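Local coordinates for DNA gyrase, B subunit, truncated (Myxococcus xanthus, PDB 3CWV), which is probably the ATP-binding B subunit of a DNA gyrase, taking part in the ATP-dependent breakage, passage and rejoining of double-stranded DNA, at residues A[171-175]-A[192-196]; A[178-184]-A[203-209]; A[249-253]-A[297-301]; A[274-279]-A[336-341]. One frame throughout, in Å; residues are numbered along the deposited sequence.

Contact 1 (A[171-175]-A[192-196]); sequences RARLS and FADLQ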
loop_
_atom_site.group_PDB
_atom_site.type_symbol
_atom_site.label_atom_id
_atom_site.label_comp_id
_atom_site.label_asym_id
_atom_site.label_seq_id
_atom_site.Cartn_x
_atom_site.Cartn_y
_atom_site.Cartn_z
ATOM N N ARG A 171 10.558 2.066 14.248
ATOM C CA ARG A 171 9.280 2.794 14.338
ATOM C C ARG A 171 9.069 3.818 13.229
ATOM O O ARG A 171 7.947 3.975 12.714
ATOM C CB ARG A 171 9.133 3.513 15.678
ATOM C CG ARG A 171 8.301 2.801 16.692
ATOM C CD ARG A 171 9.050 1.652 17.263
ATOM N NE ARG A 171 8.669 1.414 18.651
ATOM C CZ ARG A 171 9.178 0.443 19.404
ATOM N NH1 ARG A 171 8.769 0.292 20.660
ATOM N NH2 ARG A 171 10.098 -0.377 18.896
ATOM N N ALA A 172 10.145 4.516 12.871
ATOM C CA ALA A 172 10.086 5.533 11.819
ATOM C C ALA A 172 9.693 4.965 10.466
ATOM O O ALA A 172 8.885 5.571 9.737
ATOM C CB ALA A 172 11.436 6.283 11.705
ATOM N N ARG A 173 10.277 3.831 10.077
ATOM C CA ARG A 173 9.904 3.268 8.772
ATOM C C ARG A 173 8.485 2.666 8.754
ATOM O O ARG A 173 7.798 2.743 7.745
ATOM C CB ARG A 173 10.963 2.287 8.241
ATOM C CG ARG A 173 10.697 0.848 8.462
ATOM C CD ARG A 173 11.735 0.015 7.740
ATOM N NE ARG A 173 13.072 0.322 8.236
ATOM C CZ ARG A 173 14.111 -0.508 8.166
ATOM N NH1 ARG A 173 13.981 -1.697 7.586
ATOM N NH2 ARG A 173 15.278 -0.145 8.680
ATOM N N LEU A 174 8.053 2.089 9.870
ATOM C CA LEU A 174 6.665 1.639 10.020
ATOM C C LEU A 174 5.666 2.805 9.937
ATOM O O LEU A 174 4.661 2.696 9.218
ATOM C CB LEU A 174 6.472 0.805 11.300
ATOM C CG LEU A 174 7.255 -0.522 11.402
ATOM C CD1 LEU A 174 6.803 -1.234 12.653
ATOM C CD2 LEU A 174 7.090 -1.425 10.139
ATOM N N SER A 175 5.937 3.923 10.629
ATOM C CA SER A 175 5.093 5.135 10.502
ATOM C C SER A 175 5.049 5.662 9.085
ATOM O O SER A 175 3.980 6.041 8.603
ATOM C CB SER A 175 5.522 6.296 11.426
ATOM O OG SER A 175 5.943 5.815 12.676
ATOM N N PHE A 192 -0.839 4.988 13.684
ATOM C CA PHE A 192 0.311 4.293 14.212
ATOM C C PHE A 192 0.417 4.617 15.711
ATOM O O PHE A 192 0.547 5.769 16.073
ATOM C CB PHE A 192 1.556 4.728 13.445
ATOM C CG PHE A 192 2.793 4.055 13.908
ATOM C CD1 PHE A 192 2.998 2.698 13.636
ATOM C CD2 PHE A 192 3.763 4.763 14.627
ATOM C CE1 PHE A 192 4.159 2.043 14.077
ATOM C CE2 PHE A 192 4.922 4.114 15.079
ATOM C CZ PHE A 192 5.123 2.752 14.794
ATOM N N ALA A 193 0.342 3.600 16.571
ATOM C CA ALA A 193 0.360 3.789 18.016
ATOM C C ALA A 193 1.680 3.305 18.587
ATOM O O ALA A 193 2.002 2.113 18.561
ATOM C CB ALA A 193 -0.795 3.066 18.675
ATOM N N ASP A 194 2.457 4.271 19.058
ATOM C CA ASP A 194 3.754 4.060 19.675
ATOM C C ASP A 194 3.492 4.024 21.187
ATOM O O ASP A 194 3.563 5.050 21.869
ATOM C CB ASP A 194 4.624 5.257 19.305
ATOM C CG ASP A 194 6.101 5.009 19.504
ATOM O OD1 ASP A 194 6.477 4.257 20.429
ATOM O OD2 ASP A 194 6.882 5.596 18.722
ATOM N N LEU A 195 3.134 2.851 21.699
ATOM C CA LEU A 195 2.686 2.708 23.091
ATOM C C LEU A 195 3.686 3.229 24.137
ATOM O O LEU A 195 3.304 3.785 25.173
ATOM C CB LEU A 195 2.356 1.245 23.380
ATOM C CG LEU A 195 1.218 0.662 22.537
ATOM C CD1 LEU A 195 0.842 -0.731 23.031
ATOM C CD2 LEU A 195 0.006 1.602 22.581
ATOM N N GLN A 196 4.964 3.022 23.855
ATOM C CA GLN A 196 6.039 3.499 24.720
ATOM C C GLN A 196 5.997 5.025 24.898
ATOM O O GLN A 196 6.013 5.525 26.029
ATOM C CB GLN A 196 7.403 3.052 24.167
ATOM C CG GLN A 196 7.683 1.578 24.327
ATOM C CD GLN A 196 9.161 1.291 24.476
ATOM O OE1 GLN A 196 9.899 1.225 23.490
ATOM N NE2 GLN A 196 9.606 1.117 25.723
HETATM O O HOH W 1 6.348 1.463 21.243
#
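F192 and R171 account for most of this contact, in which the first turn of helix 171-184 lies on the end of strand 189-194. The F192 ring projects from the strand toward the helix. S175 OG sits over one face of it, 3.1 Å from F192 CD2, while S175 OG also donates to R171 O (2.7 Å), so the hydroxyl is already tied to its own helix. R171 CG meets the ring edge, 3.7 Å from F192 CZ, and L174 CB comes within 3.8 Å of F192 CE1. This is helix-on-sheet layering within the GHKL-type ATPase domain expected of a gyrase B subunit, with segment axes 9.7 Å apart and nearly antiparallel at 161°. Beyond the ring, the R171 side chain runs out toward D194. R171 NE stays 4.0 Å from D194 OD1, too far for a salt bridge, and a water joins the two charges instead: it accepts from R171 NH1 (2.8 Å) and donates to D194 OD1 (2.9 Å), with a weak third bond from Q196 N (3.3 Å).

Contact 2 (A[178-184]-A[203-209]); sequences CNELAAL and WHLPGGV
Segment 178-184 is regular α-helix; segment 203-209 leaves a β-strand, passes through a type I turn from L205 to G208 (G208 N to L205 O, 2.8 Å) and enters the next helix. Starting with C178, its CB rests 3.6 Å from W203 CZ3. One residue on, N179 (chi1 t) lies over the face of the indole: its CB is 3.9 Å from the centroid of the five-membered ring, 18° off the normal, a CH-pi contact. W203 takes chi1 m with chi2 near -86°. A182 points at the strand, its CB 3.5 Å from W203 CB and 3.9 Å from L205 CD1, and a water bridges A182 O (2.6 Å) to L205 N (2.8 Å). The nearest CA pair is A183 with G208, 4.4 Å apart. A183 CB touches L205 CD2 at 4.0 Å, A183 O meets G208 CA at 3.4 Å, and a second water spans A183 O and V209 N, 2.9 Å from each. G208 has phi/psi 66/-139, a positive phi that by itself favours glycine. Last, L184 CD2 reaches V209 CG1 at 4.1 Å. Such a helix, packed on the edge strand that follows it through a β-hairpin, is as expected of the α/β sandwich of a gyrase B GHKL ATPase fold.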
loop_
_atom_site.group_PDB
_atom_site.type_symbol
_atom_site.label_atom_id
_atom_site.label_comp_id
_atom_site.label_asym_id
_atom_site.label_seq_id
_atom_site.Cartn_x
_atom_site.Cartn_y
_atom_site.Cartn_z
ATOM N N CYS A 178 2.719 3.593 7.043
ATOM C CA CYS A 178 1.337 3.902 7.386
ATOM C C CYS A 178 0.872 5.178 6.656
ATOM O O CYS A 178 -0.243 5.247 6.132
ATOM C CB CYS A 178 1.198 4.077 8.892
ATOM S SG CYS A 178 1.245 2.550 9.859
ATOM N N ASN A 179 1.742 6.186 6.636
ATOM C CA ASN A 179 1.469 7.437 5.935
ATOM C C ASN A 179 1.206 7.177 4.442
ATOM O O ASN A 179 0.246 7.721 3.879
ATOM C CB ASN A 179 2.651 8.399 6.173
ATOM C CG ASN A 179 2.374 9.839 5.733
ATOM O OD1 ASN A 179 1.339 10.175 5.122
ATOM N ND2 ASN A 179 3.338 10.700 6.024
ATOM N N GLU A 180 2.036 6.335 3.814
ATOM C CA GLU A 180 1.853 5.956 2.419
ATOM C C GLU A 180 0.526 5.268 2.193
ATOM O O GLU A 180 -0.138 5.525 1.207
ATOM C CB GLU A 180 2.897 4.947 1.990
ATOM C CG GLU A 180 4.282 5.449 1.937
ATOM C CD GLU A 180 5.228 4.360 1.480
ATOM O OE1 GLU A 180 4.764 3.221 1.193
ATOM O OE2 GLU A 180 6.437 4.643 1.415
ATOM N N LEU A 181 0.181 4.336 3.076
ATOM C CA LEU A 181 -1.079 3.609 2.974
ATOM C C LEU A 181 -2.307 4.563 3.002
ATOM O O LEU A 181 -3.242 4.409 2.202
ATOM C CB LEU A 181 -1.167 2.564 4.089
ATOM C CG LEU A 181 -2.509 1.867 4.324
ATOM C CD1 LEU A 181 -2.900 1.022 3.111
ATOM C CD2 LEU A 181 -2.486 1.012 5.589
ATOM N N ALA A 182 -2.297 5.543 3.908
ATOM C CA ALA A 182 -3.336 6.588 3.901
ATOM C C ALA A 182 -3.426 7.349 2.570
ATOM O O ALA A 182 -4.530 7.666 2.099
ATOM C CB ALA A 182 -3.133 7.573 5.071
ATOM N N ALA A 183 -2.276 7.646 1.967
ATOM C CA ALA A 183 -2.224 8.308 0.653
ATOM C C ALA A 183 -2.716 7.409 -0.485
ATOM O O ALA A 183 -3.365 7.882 -1.428
ATOM C CB ALA A 183 -0.787 8.773 0.347
ATOM N N LEU A 184 -2.388 6.122 -0.412
ATOM C CA LEU A 184 -2.666 5.214 -1.533
ATOM C C LEU A 184 -4.122 4.754 -1.524
ATOM O O LEU A 184 -4.646 4.321 -2.539
ATOM C CB LEU A 184 -1.728 4.012 -1.501
ATOM C CG LEU A 184 -0.303 4.418 -1.848
ATOM C CD1 LEU A 184 0.697 3.357 -1.447
ATOM C CD2 LEU A 184 -0.179 4.746 -3.325
ATOM N N TRP A 203 -3.322 9.387 10.221
ATOM C CA TRP A 203 -3.321 9.973 8.879
ATOM C C TRP A 203 -4.685 9.759 8.242
ATOM O O TRP A 203 -5.251 8.681 8.333
ATOM C CB TRP A 203 -2.257 9.320 7.993
ATOM C CG TRP A 203 -0.879 9.593 8.461
ATOM C CD1 TRP A 203 -0.115 10.680 8.145
ATOM C CD2 TRP A 203 -0.081 8.775 9.325
ATOM N NE1 TRP A 203 1.113 10.596 8.761
ATOM C CE2 TRP A 203 1.167 9.436 9.490
ATOM C CE3 TRP A 203 -0.302 7.564 9.994
ATOM C CZ2 TRP A 203 2.187 8.917 10.284
ATOM C CZ3 TRP A 203 0.702 7.048 10.782
ATOM C CH2 TRP A 203 1.944 7.724 10.923
ATOM N N HIS A 204 -5.207 10.797 7.609
ATOM C CA HIS A 204 -6.413 10.696 6.826
ATOM C C HIS A 204 -6.184 11.676 5.673
ATOM O O HIS A 204 -6.093 12.897 5.881
ATOM C CB HIS A 204 -7.655 11.011 7.678
ATOM C CG HIS A 204 -8.931 11.027 6.892
ATOM N ND1 HIS A 204 -9.736 12.141 6.798
ATOM C CD2 HIS A 204 -9.513 10.079 6.126
ATOM C CE1 HIS A 204 -10.767 11.875 6.018
ATOM N NE2 HIS A 204 -10.658 10.628 5.599
ATOM N N LEU A 205 -5.945 11.126 4.482
ATOM C CA LEU A 205 -5.584 11.931 3.321
ATOM C C LEU A 205 -6.674 11.785 2.246
ATOM O O LEU A 205 -6.494 11.064 1.271
ATOM C CB LEU A 205 -4.186 11.544 2.787
ATOM C CG LEU A 205 -2.943 12.105 3.531
ATOM C CD1 LEU A 205 -2.786 11.495 4.917
ATOM C CD2 LEU A 205 -1.642 11.906 2.722
ATOM N N PRO A 206 -7.819 12.473 2.425
ATOM C CA PRO A 206 -8.895 12.292 1.434
ATOM C C PRO A 206 -8.466 12.745 0.037
ATOM O O PRO A 206 -8.988 12.252 -0.954
ATOM C CB PRO A 206 -10.054 13.139 1.979
ATOM C CG PRO A 206 -9.440 14.092 2.983
ATOM C CD PRO A 206 -8.169 13.438 3.489
ATOM N N GLY A 207 -7.475 13.624 -0.046
ATOM C CA GLY A 207 -6.937 14.014 -1.344
ATOM C C GLY A 207 -5.915 13.052 -1.913
ATOM O O GLY A 207 -5.364 13.307 -2.968
ATOM N N GLY A 208 -5.629 11.949 -1.219
ATOM C CA GLY A 208 -4.796 10.903 -1.826
ATOM C C GLY A 208 -3.345 11.263 -2.127
ATOM O O GLY A 208 -2.670 11.931 -1.337
ATOM N N VAL A 209 -2.851 10.822 -3.275
ATOM C CA VAL A 209 -1.448 11.050 -3.604
ATOM C C VAL A 209 -1.194 12.531 -3.940
ATOM O O VAL A 209 -0.054 12.983 -3.901
ATOM C CB VAL A 209 -0.930 10.108 -4.715
ATOM C CG1 VAL A 209 -0.942 8.642 -4.239
ATOM C CG2 VAL A 209 -1.723 10.292 -6.026
HETATM O O HOH W 2 -6.497 8.484 3.604
HETATM O O HOH W 3 -4.255 8.430 -4.107
#

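Contact 3 (A[249-253]-A[297-301]); sequences EDSTL and AQGLT
Two parallel neighbours begin here in the sheet of the transducer domain, a ribosomal S5 domain 2-like fold: strand 252-257 beside strand 300-307. T252 pairs with T301, CA to CA 4.5 Å, both side chains on the same face with chi1 m. T252 N donates to L300 O at 2.8 Å and 173°; T252 also bonds to the A302 backbone, the usual parallel pattern of one residue bridging two. Leading into strand 300-307, A297 to L300 form a type II turn with G299 at phi/psi 73/3. Its A297 O is used twice, accepting L300 N (2.9 Å) and S251 OG (2.7 Å, S251 chi1 t). On the other side, the G299 and T301 backbones bond to C246 and Q244, at strand 237-245; Q298 O accepts from R356 NH1. E249 and D250, ahead of their strand, lie alongside the turn, with E249 CA 5.2 Å from G299 CA. Weaker CA-H...O contacts fill in between the two segments: G299 CA to D250 O 3.2 Å, S251 CA to L300 O 3.4 Å, and T301 CA to T252 O 3.4 Å.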
loop_
_atom_site.group_PDB
_atom_site.type_symbol
_atom_site.label_atom_id
_atom_site.label_comp_id
_atom_site.label_asym_id
_atom_site.label_seq_id
_atom_site.Cartn_x
_atom_site.Cartn_y
_atom_site.Cartn_z
ATOM N N GLU A 249 16.451 21.455 -8.281
ATOM C CA GLU A 249 17.068 20.571 -9.256
ATOM C C GLU A 249 16.599 19.121 -9.116
ATOM O O GLU A 249 16.633 18.350 -10.081
ATOM C CB GLU A 249 18.595 20.648 -9.135
ATOM C CG GLU A 249 19.351 20.416 -10.451
ATOM C CD GLU A 249 19.066 21.490 -11.500
ATOM O OE1 GLU A 249 19.292 21.221 -12.702
ATOM O OE2 GLU A 249 18.615 22.597 -11.127
ATOM N N ASP A 250 16.158 18.768 -7.914
ATOM C CA ASP A 250 15.856 17.389 -7.578
ATOM C C ASP A 250 14.569 16.917 -8.237
ATOM O O ASP A 250 13.644 17.695 -8.429
ATOM C CB ASP A 250 15.754 17.236 -6.062
ATOM C CG ASP A 250 16.966 17.796 -5.340
ATOM O OD1 ASP A 250 16.868 18.021 -4.116
ATOM O OD2 ASP A 250 18.014 18.011 -5.996
ATOM N N SER A 251 14.532 15.637 -8.578
ATOM C CA SER A 251 13.376 15.013 -9.214
ATOM C C SER A 251 12.977 13.816 -8.366
ATOM O O SER A 251 13.841 13.101 -7.867
ATOM C CB SER A 251 13.743 14.545 -10.621
ATOM O OG SER A 251 12.589 14.343 -11.423
ATOM N N THR A 252 11.674 13.620 -8.184
ATOM C CA THR A 252 11.170 12.473 -7.443
ATOM C C THR A 252 10.043 11.811 -8.239
ATOM O O THR A 252 9.081 12.468 -8.631
ATOM C CB THR A 252 10.692 12.895 -6.025
ATOM O OG1 THR A 252 11.824 13.315 -5.251
ATOM C CG2 THR A 252 9.983 11.749 -5.300
ATOM N N LEU A 253 10.182 10.510 -8.495
ATOM C CA LEU A 253 9.139 9.754 -9.190
ATOM C C LEU A 253 8.865 8.471 -8.402
ATOM O O LEU A 253 9.709 7.579 -8.352
ATOM C CB LEU A 253 9.551 9.465 -10.644
ATOM C CG LEU A 253 8.546 8.801 -11.606
ATOM C CD1 LEU A 253 7.140 9.277 -11.373
ATOM C CD2 LEU A 253 8.922 9.034 -13.051
ATOM N N ALA A 297 11.196 16.694 -16.085
ATOM C CA ALA A 297 11.100 16.280 -14.670
ATOM C C ALA A 297 11.952 17.071 -13.673
ATOM O O ALA A 297 11.942 16.767 -12.471
ATOM C CB ALA A 297 11.411 14.786 -14.538
ATOM N N GLN A 298 12.717 18.056 -14.157
ATOM C CA GLN A 298 13.520 18.887 -13.251
ATOM C C GLN A 298 12.601 19.607 -12.276
ATOM O O GLN A 298 11.665 20.266 -12.692
ATOM C CB GLN A 298 14.378 19.877 -14.034
ATOM C CG GLN A 298 15.688 19.277 -14.500
ATOM C CD GLN A 298 16.247 19.958 -15.739
ATOM O OE1 GLN A 298 15.853 21.078 -16.092
ATOM N NE2 GLN A 298 17.176 19.277 -16.413
ATOM N N GLY A 299 12.844 19.433 -10.981
ATOM C CA GLY A 299 11.977 20.007 -9.955
ATOM C C GLY A 299 10.619 19.338 -9.781
ATOM O O GLY A 299 9.807 19.793 -8.974
ATOM N N LEU A 300 10.374 18.261 -10.523
ATOM C CA LEU A 300 9.111 17.510 -10.421
ATOM C C LEU A 300 9.106 16.457 -9.310
ATOM O O LEU A 300 10.006 15.613 -9.233
ATOM C CB LEU A 300 8.769 16.814 -11.747
ATOM C CG LEU A 300 7.468 15.993 -11.800
ATOM C CD1 LEU A 300 6.259 16.827 -11.379
ATOM C CD2 LEU A 300 7.240 15.386 -13.166
ATOM N N THR A 301 8.086 16.514 -8.460
ATOM C CA THR A 301 7.729 15.400 -7.598
ATOM C C THR A 301 6.450 14.814 -8.212
ATOM O O THR A 301 5.420 15.488 -8.291
ATOM C CB THR A 301 7.506 15.837 -6.128
ATOM O OG1 THR A 301 8.709 16.415 -5.601
ATOM C CG2 THR A 301 7.094 14.644 -5.231
#

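Contact 4 (A[274-279]-A[336-341]); sequences QALRGA and LQPLFI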
loop_
_atom_site.group_PDB
_atom_site.type_symbol
_atom_site.label_atom_id
_atom_site.label_comp_id
_atom_site.label_asym_id
_atom_site.label_seq_id
_atom_site.Cartn_x
_atom_site.Cartn_y
_atom_site.Cartn_z
ATOM N N GLN A 274 4.551 9.785 -21.227
ATOM C CA GLN A 274 4.319 9.920 -22.660
ATOM C C GLN A 274 3.214 10.923 -22.947
ATOM O O GLN A 274 3.318 11.722 -23.895
ATOM C CB GLN A 274 4.028 8.560 -23.312
ATOM C CG GLN A 274 5.294 7.670 -23.416
ATOM C CD GLN A 274 6.384 8.281 -24.316
ATOM O OE1 GLN A 274 7.406 8.791 -23.837
ATOM N NE2 GLN A 274 6.149 8.247 -25.622
ATOM N N ALA A 275 2.163 10.888 -22.133
ATOM C CA ALA A 275 1.059 11.837 -22.250
ATOM C C ALA A 275 1.524 13.280 -22.008
ATOM O O ALA A 275 1.128 14.185 -22.737
ATOM C CB ALA A 275 -0.075 11.463 -21.285
ATOM N N LEU A 276 2.378 13.483 -21.000
ATOM C CA LEU A 276 2.872 14.828 -20.655
ATOM C C LEU A 276 3.876 15.367 -21.685
ATOM O O LEU A 276 3.749 16.508 -22.159
ATOM C CB LEU A 276 3.517 14.837 -19.262
ATOM C CG LEU A 276 4.093 16.161 -18.725
ATOM C CD1 LEU A 276 3.086 17.316 -18.768
ATOM C CD2 LEU A 276 4.629 15.983 -17.328
ATOM N N ARG A 277 4.876 14.559 -22.016
ATOM C CA ARG A 277 5.849 14.922 -23.047
ATOM C C ARG A 277 5.168 15.243 -24.373
ATOM O O ARG A 277 5.630 16.112 -25.115
ATOM C CB ARG A 277 6.855 13.795 -23.251
ATOM C CG ARG A 277 7.896 13.678 -22.162
ATOM C CD ARG A 277 8.874 12.572 -22.510
ATOM N NE ARG A 277 9.534 12.867 -23.780
ATOM C CZ ARG A 277 10.252 11.999 -24.483
ATOM N NH1 ARG A 277 10.419 10.760 -24.045
ATOM N NH2 ARG A 277 10.806 12.376 -25.631
ATOM N N GLY A 278 4.070 14.539 -24.651
ATOM C CA GLY A 278 3.278 14.726 -25.850
ATOM C C GLY A 278 2.390 15.962 -25.843
ATOM O O GLY A 278 2.144 16.567 -26.898
ATOM N N ALA A 279 1.881 16.315 -24.664
ATOM C CA ALA A 279 1.084 17.512 -24.490
ATOM C C ALA A 279 1.983 18.723 -24.685
ATOM O O ALA A 279 1.603 19.668 -25.364
ATOM C CB ALA A 279 0.438 17.537 -23.106
ATOM N N LEU A 336 -4.954 10.704 -20.737
ATOM C CA LEU A 336 -4.345 11.860 -20.086
ATOM C C LEU A 336 -3.815 12.929 -21.029
ATOM O O LEU A 336 -3.769 14.104 -20.661
ATOM C CB LEU A 336 -3.228 11.433 -19.146
ATOM C CG LEU A 336 -3.636 10.526 -17.986
ATOM C CD1 LEU A 336 -2.442 10.395 -17.073
ATOM C CD2 LEU A 336 -4.834 11.109 -17.230
ATOM N N GLN A 337 -3.394 12.531 -22.230
ATOM C CA GLN A 337 -2.782 13.505 -23.146
ATOM C C GLN A 337 -3.667 14.719 -23.463
ATOM O O GLN A 337 -3.192 15.842 -23.360
ATOM C CB GLN A 337 -2.241 12.852 -24.417
ATOM C CG GLN A 337 -1.325 13.773 -25.205
ATOM C CD GLN A 337 -0.460 13.036 -26.182
ATOM O OE1 GLN A 337 0.402 12.252 -25.790
ATOM N NE2 GLN A 337 -0.672 13.286 -27.467
ATOM N N PRO A 338 -4.951 14.504 -23.816
ATOM C CA PRO A 338 -5.843 15.653 -24.060
ATOM C C PRO A 338 -6.195 16.460 -22.796
ATOM O O PRO A 338 -6.412 17.673 -22.883
ATOM C CB PRO A 338 -7.109 15.023 -24.650
ATOM C CG PRO A 338 -7.029 13.571 -24.372
ATOM C CD PRO A 338 -5.607 13.215 -24.094
ATOM N N LEU A 339 -6.253 15.785 -21.647
ATOM C CA LEU A 339 -6.452 16.461 -20.366
ATOM C C LEU A 339 -5.277 17.342 -19.995
ATOM O O LEU A 339 -5.479 18.432 -19.476
ATOM C CB LEU A 339 -6.727 15.453 -19.246
ATOM C CG LEU A 339 -8.004 14.609 -19.320
ATOM C CD1 LEU A 339 -8.093 13.651 -18.126
ATOM C CD2 LEU A 339 -9.270 15.462 -19.398
ATOM N N PHE A 340 -4.057 16.876 -20.260
ATOM C CA PHE A 340 -2.856 17.647 -20.006
ATOM C C PHE A 340 -2.828 18.886 -20.926
ATOM O O PHE A 340 -2.493 19.981 -20.468
ATOM C CB PHE A 340 -1.600 16.826 -20.294
ATOM C CG PHE A 340 -1.000 16.090 -19.091
ATOM C CD1 PHE A 340 -0.634 16.763 -17.934
ATOM C CD2 PHE A 340 -0.731 14.714 -19.179
ATOM C CE1 PHE A 340 -0.028 16.085 -16.864
ATOM C CE2 PHE A 340 -0.147 14.030 -18.136
ATOM C CZ PHE A 340 0.210 14.708 -16.963
ATOM N N ILE A 341 -3.128 18.695 -22.218
ATOM C CA ILE A 341 -3.209 19.802 -23.200
ATOM C C ILE A 341 -4.129 20.938 -22.707
ATOM O O ILE A 341 -3.695 22.080 -22.577
ATOM C CB ILE A 341 -3.649 19.298 -24.614
ATOM C CG1 ILE A 341 -2.520 18.482 -25.259
ATOM C CG2 ILE A 341 -4.019 20.482 -25.542
ATOM C CD1 ILE A 341 -2.902 17.772 -26.546
#
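F340 turns one face of its ring to L276, whose CD1 stands 4.0 Å from the ring centroid and 20° off the normal, a CH-pi contact. Small residues let the two helices come this near: the short segment axes approach to 8.2 Å and cross at -43°. A275 CB packs 3.8 Å from L336 CB and 3.9 Å from F340 CD2, and A275 CA is only 4.3 Å from Q337 CA. A turn later, A279 CB fits between F340 CB (3.5 Å) and I341 CG1 (3.8 Å). Q337 stretches across the partner helix, its CG 3.5 Å from A275 O and its OE1 3.8 Å from G278 CA; a β-carbon on G278 would run into that OE1. The second helix is kinked at P338, whose nitrogen has no bond to the preceding turn. F340 also meets F230 edge-to-face and touches L243, so the pair is seated on strands 228-234 and 237-245. Two helices side by side on one sheet form the helical layer of the β3-α-β-α, ribosomal S5 domain 2-like transducer fold.

From the N terminus, the four contacts fall into two crossed pairs. Helix 171-184 opens both contact 1 and contact 2; strand 189-194 closes the first and the end of strand 199-204 with the start of helix 208-217 closes the second. These two touch, F192 CB lying 3.6 Å from W203 CZ3, and together bind one helix to the edge hairpin of the eight-stranded sheet. The chain then enters the second domain. Contact 3 opens at 249-253, contact 4 at 274-279; contact 3 closes at 297-301 and contact 4 at 336-341. One joins adjacent strands, the other pairs the crossover helix 267-284 between them with the following helix 328-345. Their centres are about 18 Å apart.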